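Local coordinates for protein metallo-beta-lactamase (Serratia marcescens, PDB 6K4X) that hydrolyses the amide bond of beta-lactam antibiotics with two zinc ions, as a subclass B3 metallo-beta-lactamase, and is inhibited by 4-amino-2-sulfanylbenzoic acid, at residues N17-G22 with M58-S63; S27-S32 with V170-S175; L176-V179 with R185-D188. All coordinates share one frame; numbering follows the deposited sequence.

Interaction 1. Residues N17-G22 with M58-S63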
loop_
_atom_site.group_PDB
_atom_site.type_symbol
_atom_site.label_atom_id
_atom_site.label_comp_id
_atom_site.label_asym_id
_atom_site.label_seq_id
_atom_site.Cartn_x
_atom_site.Cartn_y
_atom_site.Cartn_z
ATOM N N ASN A 17 -16.439 -3.210 -5.591
ATOM C CA ASN A 17 -16.111 -3.891 -4.344
ATOM C C ASN A 17 -14.791 -3.406 -3.719
ATOM O O ASN A 17 -14.245 -4.127 -2.867
ATOM C CB ASN A 17 -16.074 -5.404 -4.550
ATOM C CG ASN A 17 -15.032 -5.847 -5.558
ATOM O OD1 ASN A 17 -14.707 -5.128 -6.512
ATOM N ND2 ASN A 17 -14.519 -7.052 -5.399
ATOM N N THR A 18 -14.293 -2.236 -4.136
ATOM C CA THR A 18 -13.118 -1.631 -3.540
ATOM C C THR A 18 -13.550 -0.557 -2.548
ATOM O O THR A 18 -14.161 0.436 -2.959
ATOM C CB THR A 18 -12.230 -0.975 -4.605
ATOM O OG1 THR A 18 -11.696 -1.986 -5.471
ATOM C CG2 THR A 18 -11.084 -0.199 -4.010
ATOM N N HIS A 19 -13.201 -0.759 -1.285
ATOM C CA HIS A 19 -13.628 0.139 -0.193
ATOM C C HIS A 19 -12.395 0.685 0.529
ATOM O O HIS A 19 -11.475 -0.098 0.847
ATOM C CB HIS A 19 -14.513 -0.598 0.820
ATOM C CG HIS A 19 -15.527 -1.481 0.180
ATOM N ND1 HIS A 19 -16.684 -0.995 -0.391
ATOM C CD2 HIS A 19 -15.507 -2.810 -0.046
ATOM C CE1 HIS A 19 -17.353 -2.023 -0.900
ATOM N NE2 HIS A 19 -16.643 -3.144 -0.721
ATOM N N TYR A 20 -12.364 1.985 0.800
ATOM C CA TYR A 20 -11.360 2.562 1.650
ATOM C C TYR A 20 -11.765 2.345 3.105
ATOM O O TYR A 20 -12.853 2.747 3.504
ATOM C CB TYR A 20 -11.202 4.048 1.355
ATOM C CG TYR A 20 -10.063 4.706 2.087
ATOM C CD1 TYR A 20 -10.185 5.107 3.409
ATOM C CD2 TYR A 20 -8.842 4.901 1.454
ATOM C CE1 TYR A 20 -9.125 5.712 4.063
ATOM C CE2 TYR A 20 -7.785 5.519 2.098
ATOM C CZ TYR A 20 -7.919 5.916 3.414
ATOM O OH TYR A 20 -6.869 6.537 4.034
ATOM N N VAL A 21 -10.878 1.700 3.876
ATOM C CA VAL A 21 -11.114 1.392 5.263
ATOM C C VAL A 21 -9.949 1.849 6.145
ATOM O O VAL A 21 -9.864 1.451 7.310
ATOM C CB VAL A 21 -11.416 -0.101 5.481
ATOM C CG1 VAL A 21 -12.733 -0.496 4.843
ATOM C CG2 VAL A 21 -10.282 -1.001 5.030
ATOM N N GLY A 22 -9.037 2.666 5.604
ATOM C CA GLY A 22 -7.895 3.148 6.354
ATOM C C GLY A 22 -8.222 4.296 7.297
ATOM O O GLY A 22 -9.372 4.608 7.635
ATOM N N MET A 58 -18.657 -1.143 7.062
ATOM C CA MET A 58 -18.999 -1.403 5.664
ATOM C C MET A 58 -19.798 -2.706 5.533
ATOM O O MET A 58 -20.156 -3.109 4.425
ATOM C CB MET A 58 -17.731 -1.450 4.813
ATOM C CG MET A 58 -17.006 -0.104 4.771
ATOM S SD MET A 58 -17.997 1.291 4.170
ATOM C CE MET A 58 -18.077 0.934 2.419
ATOM N N GLY A 59 -20.148 -3.320 6.660
ATOM C CA GLY A 59 -21.062 -4.464 6.681
ATOM C C GLY A 59 -20.376 -5.807 6.667
ATOM O O GLY A 59 -21.067 -6.809 6.427
ATOM N N PHE A 60 -19.053 -5.852 6.820
ATOM C CA PHE A 60 -18.302 -7.086 6.644
ATOM C C PHE A 60 -17.848 -7.630 7.996
ATOM O O PHE A 60 -17.674 -6.875 8.941
ATOM C CB PHE A 60 -17.139 -6.852 5.679
ATOM C CG PHE A 60 -17.596 -6.388 4.326
ATOM C CD1 PHE A 60 -18.356 -7.204 3.509
ATOM C CD2 PHE A 60 -17.317 -5.108 3.884
ATOM C CE1 PHE A 60 -18.805 -6.763 2.273
ATOM C CE2 PHE A 60 -17.737 -4.678 2.640
ATOM C CZ PHE A 60 -18.508 -5.495 1.850
ATOM N N LYS A 61 -17.545 -8.930 8.021
ATOM C CA LYS A 61 -17.020 -9.594 9.201
ATOM C C LYS A 61 -15.509 -9.759 9.097
ATOM O O LYS A 61 -14.983 -10.153 8.054
ATOM C CB LYS A 61 -17.608 -10.996 9.318
ATOM C CG LYS A 61 -19.117 -11.039 9.503
ATOM C CD LYS A 61 -19.692 -12.448 9.470
ATOM C CE LYS A 61 -19.150 -13.338 10.566
ATOM N NZ LYS A 61 -18.148 -14.296 10.039
ATOM N N LEU A 62 -14.820 -9.485 10.199
ATOM C CA LEU A 62 -13.366 -9.621 10.230
ATOM C C LEU A 62 -12.967 -11.066 9.904
ATOM O O LEU A 62 -11.972 -11.309 9.232
ATOM C CB LEU A 62 -12.833 -9.209 11.604
ATOM C CG LEU A 62 -13.054 -7.748 11.986
ATOM C CD1 LEU A 62 -12.295 -7.416 13.261
ATOM C CD2 LEU A 62 -12.655 -6.808 10.871
ATOM N N SER A 63 -13.750 -12.047 10.360
ATOM C CA SER A 63 -13.396 -13.444 10.167
ATOM C C SER A 63 -13.439 -13.842 8.687
ATOM O O SER A 63 -12.890 -14.862 8.321
ATOM C CB SER A 63 -14.288 -14.350 10.985
ATOM O OG SER A 63 -15.621 -14.209 10.599
#
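His19 offers its imidazole to two side chains of the 58-63 loop at once, Met58 beside ND1 and Phe60 beside NE2. The methyl group does the work for Met58: its CE comes to 3.7 Å from His19 ND1 and also lies near CG and CB of the same residue. That approach depends on a folded methionine. With CG anti to the carbonyl carbon, the chain bends again at chi2 (-57°) and chi3 (-73°), which curls the thioether round so that CE lies by the imidazole while CG remains close to Val21, where CG1 of that valine stands 4.3 Å from Met58 CG. Phe60 reaches the other nitrogen with one corner of its ring, CE2 lying 3.9 Å from His19 NE2 and CZ hardly farther. The two ring planes are inclined at 44° with centroids 5.5 Å apart, an oblique aromatic pair. Both imidazole nitrogens nevertheless have hydrogen-bonding partners elsewhere, ND1 at Thr13 OG1 and NE2 at Ser32 OG, and these two bonds fix the rotation of the ring between its apolar neighbours. Between Met58 and Phe60 the chain turns at Gly59, whose positive phi closes helix 47-57 in a Schellman motif, and the CB atoms of the residues on both sides of it, Met58 and Phe60, point toward the strand. Far from the zinc site, the contact joins the loop leaving helix 47-57 to strand 18-20 of the seven-stranded sheet. Phe60 also packs on Ile55 of that helix and on Leu30 of strand 29-31, and its ring meets His37 edge-to-face, while Met58 reaches Thr13 of strand 12-15, the outermost strand on this side of the sheet.

Interaction 2. Residues S27-S32 with V170-S175. With D0U (4-azanyl-2-sulfanyl-benzoic acid), chain E.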
loop_
_atom_site.group_PDB
_atom_site.type_symbol
_atom_site.label_atom_id
_atom_site.label_comp_id
_atom_site.label_asym_id
_atom_site.label_seq_id
_atom_site.Cartn_x
_atom_site.Cartn_y
_atom_site.Cartn_z
ATOM N N SER A 27 -3.645 4.819 3.874
ATOM C CA SER A 27 -4.598 4.030 3.166
ATOM C C SER A 27 -4.618 2.588 3.668
ATOM O O SER A 27 -3.599 1.986 3.945
ATOM C CB SER A 27 -4.297 4.017 1.701
ATOM O OG SER A 27 -4.401 5.321 1.164
ATOM N N ALA A 28 -5.826 2.027 3.673
ATOM C CA ALA A 28 -6.047 0.602 3.732
ATOM C C ALA A 28 -7.297 0.346 2.901
ATOM O O ALA A 28 -8.214 1.174 2.877
ATOM C CB ALA A 28 -6.190 0.080 5.149
ATOM N N VAL A 29 -7.311 -0.771 2.181
ATOM C CA VAL A 29 -8.404 -1.062 1.287
ATOM C C VAL A 29 -8.940 -2.452 1.579
ATOM O O VAL A 29 -8.173 -3.412 1.703
ATOM C CB VAL A 29 -7.971 -0.922 -0.182
ATOM C CG1 VAL A 29 -8.892 -1.665 -1.135
ATOM C CG2 VAL A 29 -7.885 0.542 -0.566
ATOM N N LEU A 30 -10.268 -2.571 1.587
ATOM C CA LEU A 30 -10.908 -3.861 1.596
ATOM C C LEU A 30 -11.468 -4.151 0.213
ATOM O O LEU A 30 -12.265 -3.364 -0.313
ATOM C CB LEU A 30 -12.022 -3.879 2.632
ATOM C CG LEU A 30 -12.599 -5.264 2.896
ATOM C CD1 LEU A 30 -11.677 -6.088 3.769
ATOM C CD2 LEU A 30 -13.972 -5.177 3.510
ATOM N N LEU A 31 -11.047 -5.277 -0.349
ATOM C CA LEU A 31 -11.593 -5.780 -1.577
ATOM C C LEU A 31 -12.533 -6.921 -1.206
ATOM O O LEU A 31 -12.070 -7.940 -0.700
ATOM C CB LEU A 31 -10.458 -6.280 -2.461
ATOM C CG LEU A 31 -10.865 -6.736 -3.851
ATOM C CD1 LEU A 31 -11.452 -5.604 -4.683
ATOM C CD2 LEU A 31 -9.689 -7.356 -4.583
ATOM N N SER A 32 -13.837 -6.718 -1.390
ATOM C CA SER A 32 -14.833 -7.595 -0.786
ATOM C C SER A 32 -15.393 -8.599 -1.795
ATOM O O SER A 32 -15.444 -8.352 -3.001
ATOM C CB SER A 32 -15.950 -6.819 -0.158
ATOM O OG SER A 32 -16.575 -5.980 -1.113
ATOM N N VAL A 170 -7.682 -1.038 -10.754
ATOM C CA VAL A 170 -7.349 -0.393 -9.493
ATOM C C VAL A 170 -5.927 -0.771 -9.102
ATOM O O VAL A 170 -5.518 -1.921 -9.234
ATOM C CB VAL A 170 -8.331 -0.824 -8.396
ATOM C CG1 VAL A 170 -8.059 -0.091 -7.098
ATOM C CG2 VAL A 170 -9.769 -0.637 -8.835
ATOM N N VAL A 171 -5.170 0.219 -8.641
ATOM C CA VAL A 171 -3.782 0.054 -8.221
ATOM C C VAL A 171 -3.649 0.583 -6.798
ATOM O O VAL A 171 -3.979 1.745 -6.559
ATOM C CB VAL A 171 -2.825 0.804 -9.163
ATOM C CG1 VAL A 171 -1.391 0.670 -8.682
ATOM C CG2 VAL A 171 -2.980 0.357 -10.611
ATOM N N PHE A 172 -3.168 -0.248 -5.876
ATOM C CA PHE A 172 -2.765 0.199 -4.547
ATOM C C PHE A 172 -1.265 0.397 -4.606
ATOM O O PHE A 172 -0.492 -0.558 -4.651
ATOM C CB PHE A 172 -3.214 -0.793 -3.475
ATOM C CG PHE A 172 -3.175 -0.247 -2.072
ATOM C CD1 PHE A 172 -1.983 0.109 -1.475
ATOM C CD2 PHE A 172 -4.335 -0.067 -1.358
ATOM C CE1 PHE A 172 -1.949 0.604 -0.180
ATOM C CE2 PHE A 172 -4.296 0.406 -0.065
ATOM C CZ PHE A 172 -3.109 0.741 0.529
ATOM N N ALA A 173 -0.865 1.659 -4.727
ATOM C CA ALA A 173 0.510 2.011 -5.079
ATOM C C ALA A 173 1.381 2.088 -3.822
ATOM O O ALA A 173 1.123 2.895 -2.926
ATOM C CB ALA A 173 0.508 3.308 -5.841
ATOM N N ASP A 174 2.412 1.250 -3.782
ATOM C CA ASP A 174 3.409 1.361 -2.743
ATOM C C ASP A 174 4.142 2.696 -2.873
ATOM O O ASP A 174 4.139 3.351 -3.931
ATOM C CB ASP A 174 4.408 0.220 -2.830
ATOM C CG ASP A 174 5.296 0.091 -1.607
ATOM O OD1 ASP A 174 4.917 0.616 -0.563
ATOM O OD2 ASP A 174 6.325 -0.619 -1.733
ATOM N N SER A 175 4.759 3.117 -1.769
ATOM C CA SER A 175 5.648 4.283 -1.732
ATOM C C SER A 175 6.878 4.060 -2.602
ATOM O O SER A 175 7.530 3.030 -2.533
ATOM C CB SER A 175 6.038 4.588 -0.325
ATOM O OG SER A 175 4.875 4.780 0.454
HETATM O O2 D0U E . 5.834 5.793 2.747
HETATM C C7 D0U E . 6.559 6.780 2.494
HETATM O O1 D0U E . 6.624 7.286 1.336
HETATM C C3 D0U E . 7.407 7.403 3.546
HETATM C C2 D0U E . 7.984 8.660 3.215
HETATM C C4 D0U E . 7.638 6.831 4.810
HETATM S S1 D0U E . 6.977 5.408 5.481
HETATM C C5 D0U E . 8.490 7.541 5.686
HETATM C C6 D0U E . 9.074 8.766 5.357
HETATM N N1 D0U E . 9.875 9.449 6.263
HETATM C C1 D0U E . 8.794 9.319 4.139
#
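A single aromatic ring carries nearly all of this contact, and it does so with its rim: Phe172 pushes the CD2-CE2-CZ side of its ring against Ser27, Ala28 and Val29, none of which lies over a face. At one end of that rim Val29 CG2 approaches CE2 of Phe172 to 3.6 Å, close to the ring plane. At the other, CZ of Phe172 is 3.7 Å from both the carbonyl O and the CB of Ser27, and the carbonyl oxygen lies in the ring plane, at its edge. CG anti to the backbone N (chi1 -164°) directs the Phe172 ring at strand 29-31, and the side chains of Val29 and Phe172 run past one another in opposite directions. The hydroxyl of Ser27 is engaged elsewhere, with the carbonyl O of Ala213.

These residues belong to the two facing sheets of the metallo-beta-lactamase alpha-beta/beta-alpha sandwich, with strand 29-31 in one and strand 166-173 in the other; Phe172 also touches Val40 of the neighbouring strand 37-40, so its ring lies buried between the two sheets. The strand ends at Ala173, and the loop that follows enters the active site. Asp174 OD1 accepts a hydrogen bond from ND1 of the zinc ligand His72, a second-shell contact that probably orients the imidazole and may make it a stronger donor to the metal. One residue on, Ser175 OG donates a hydrogen bond of 2.7 Å to O2 of the inhibitor carboxylate, while Thr177 holds the other carboxylate oxygen.

Interaction 3. Residues L176-V179 with R185-D188. With D0U (4-azanyl-2-sulfanyl-benzoic acid), chain E.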
loop_
_atom_site.group_PDB
_atom_site.type_symbol
_atom_site.label_atom_id
_atom_site.label_comp_id
_atom_site.label_asym_id
_atom_site.label_seq_id
_atom_site.Cartn_x
_atom_site.Cartn_y
_atom_site.Cartn_z
ATOM N N LEU A 176 7.223 5.103 -3.368
ATOM C CA LEU A 176 8.384 5.093 -4.252
ATOM C C LEU A 176 9.396 6.163 -3.836
ATOM O O LEU A 176 10.138 6.684 -4.687
ATOM C CB LEU A 176 7.923 5.346 -5.682
ATOM C CG LEU A 176 6.876 4.383 -6.227
ATOM C CD1 LEU A 176 6.522 4.756 -7.655
ATOM C CD2 LEU A 176 7.331 2.932 -6.126
ATOM N N THR A 177 9.418 6.511 -2.545
ATOM C CA THR A 177 10.114 7.687 -2.064
ATOM C C THR A 177 11.531 7.354 -1.588
ATOM O O THR A 177 11.759 6.485 -0.739
ATOM C CB THR A 177 9.308 8.315 -0.934
ATOM O OG1 THR A 177 9.058 7.293 0.033
ATOM C CG2 THR A 177 8.020 8.929 -1.430
ATOM N N ALA A 178 12.477 8.156 -2.056
ATOM C CA ALA A 178 13.867 8.155 -1.599
ATOM C C ALA A 178 13.955 9.032 -0.351
ATOM O O ALA A 178 13.834 10.279 -0.400
ATOM C CB ALA A 178 14.774 8.675 -2.686
ATOM N N VAL A 179 14.048 8.379 0.804
ATOM C CA VAL A 179 14.143 9.057 2.118
ATOM C C VAL A 179 15.118 8.231 2.948
ATOM O O VAL A 179 15.236 7.037 2.773
ATOM C CB VAL A 179 12.757 9.178 2.778
ATOM C CG1 VAL A 179 12.058 7.839 2.835
ATOM C CG2 VAL A 179 12.734 9.796 4.171
ATOM N N ARG A 185 23.885 7.785 2.214
ATOM C CA ARG A 185 24.099 8.430 0.931
ATOM C C ARG A 185 23.569 7.525 -0.178
ATOM O O ARG A 185 24.135 6.444 -0.439
ATOM C CB ARG A 185 25.593 8.734 0.775
ATOM C CG ARG A 185 25.927 9.521 -0.476
ATOM C CD ARG A 185 27.342 10.054 -0.449
ATOM N NE ARG A 185 27.552 11.090 -1.457
ATOM C CZ ARG A 185 28.078 10.921 -2.658
ATOM N NH1 ARG A 185 28.093 11.941 -3.492
ATOM N NH2 ARG A 185 28.534 9.741 -3.044
ATOM N N PHE A 186 22.526 7.973 -0.879
ATOM C CA PHE A 186 21.958 7.155 -1.938
ATOM C C PHE A 186 23.002 6.906 -3.024
ATOM O O PHE A 186 23.017 5.816 -3.611
ATOM C CB PHE A 186 20.733 7.820 -2.568
ATOM C CG PHE A 186 19.473 7.542 -1.802
ATOM C CD1 PHE A 186 18.707 6.423 -2.087
ATOM C CD2 PHE A 186 19.072 8.375 -0.764
ATOM C CE1 PHE A 186 17.584 6.121 -1.334
ATOM C CE2 PHE A 186 17.919 8.096 -0.049
ATOM C CZ PHE A 186 17.180 6.967 -0.328
ATOM N N SER A 187 23.838 7.906 -3.298
ATOM C CA SER A 187 24.826 7.818 -4.345
ATOM C C SER A 187 25.848 6.705 -4.070
ATOM O O SER A 187 26.613 6.349 -4.976
ATOM C CB SER A 187 25.509 9.145 -4.540
ATOM O OG SER A 187 24.606 10.153 -4.962
ATOM N N ASP A 188 25.930 6.204 -2.845
ATOM C CA ASP A 188 26.847 5.133 -2.501
ATOM C C ASP A 188 26.173 3.764 -2.639
ATOM O O ASP A 188 26.859 2.754 -2.449
ATOM C CB ASP A 188 27.366 5.290 -1.074
ATOM C CG ASP A 188 28.312 6.447 -0.833
ATOM O OD1 ASP A 188 28.654 7.133 -1.794
ATOM O OD2 ASP A 188 28.668 6.626 0.350
HETATM O O2 D0U E . 5.834 5.793 2.747
HETATM C C7 D0U E . 6.559 6.780 2.494
HETATM O O1 D0U E . 6.624 7.286 1.336
HETATM C C3 D0U E . 7.407 7.403 3.546
HETATM C C2 D0U E . 7.984 8.660 3.215
HETATM C C4 D0U E . 7.638 6.831 4.810
HETATM S S1 D0U E . 6.977 5.408 5.481
HETATM C C5 D0U E . 8.490 7.541 5.686
HETATM C C6 D0U E . 9.074 8.766 5.357
HETATM N N1 D0U E . 9.875 9.449 6.263
HETATM C C1 D0U E . 8.794 9.319 4.139
#
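Residues 177-179 run extended past the start of the short 3-10 turn at 186-188, with the CA atoms of Ala178 and Phe186 8.2 Å apart, so that a side chain has to span the gap. Phe186 does this with the far end of its ring. Ala178 CB sits over one face as a CH-pi contact, 4.2 Å from the centroid and 25° off the ring normal, displaced toward the rim where CZ is the nearest ring atom. The ring tip also meets the backbone that follows: CZ of Phe186 lies 3.6 Å from Val179 N, at an oblique angle. The CB of Val179 points away from Phe186, and its two methyls touch the inhibitor, CG2 being 3.6 Å from D0U N1 and CG1 lying by C1 of the inhibitor ring. Thr177 serves the same ligand from the other end, with OG1 donating a hydrogen bond of 2.8 Å to carboxylate O1. Its chi1 of 53° places the hydroxyl between the backbone N and carbonyl carbon, turned to the pocket. Within the turn, Asp188 N bonds to the carbonyl O of Arg185, and Arg185 NH2 makes a salt bridge of 2.9 Å to Asp188 OD1, in the guanidinium plane, on the syn side of the carboxylate but tilted 31° out of its plane. Glu260 of helix 241-260 takes up Ser187 OG and Phe186 N, while Val192 and Tyr184 border the Phe186 ring. The loop is two-sided: Ala178 rests on an aromatic face, while Thr177 gives the ligand a hydrogen bond and Val179 gives it apolar contact, and Thr177 O accepts a hydrogen bond from ND1 of zinc-bound His150, probably steadying that first-shell ligand.

Overall arrangement
From the N terminus, strand 18-20 is followed, after a loop, by strand 29-31, its neighbour in the seven-stranded sheet. Interaction 1 closes when the chain returns from helix 47-57, and interaction 2 opens before that happens, so the two cross along the sequence; they touch in space, with centres 12 Å apart. Interaction 2 closes a much longer loop, 137 intervening residues, and brings the two sheets together. Its second segment runs straight into interaction 3, a short local loop ahead of helix 190-205, and both meet the inhibitor. Interactions 1 and 3 lie on opposite sides of the chain's centre, about 35 Å apart between centres.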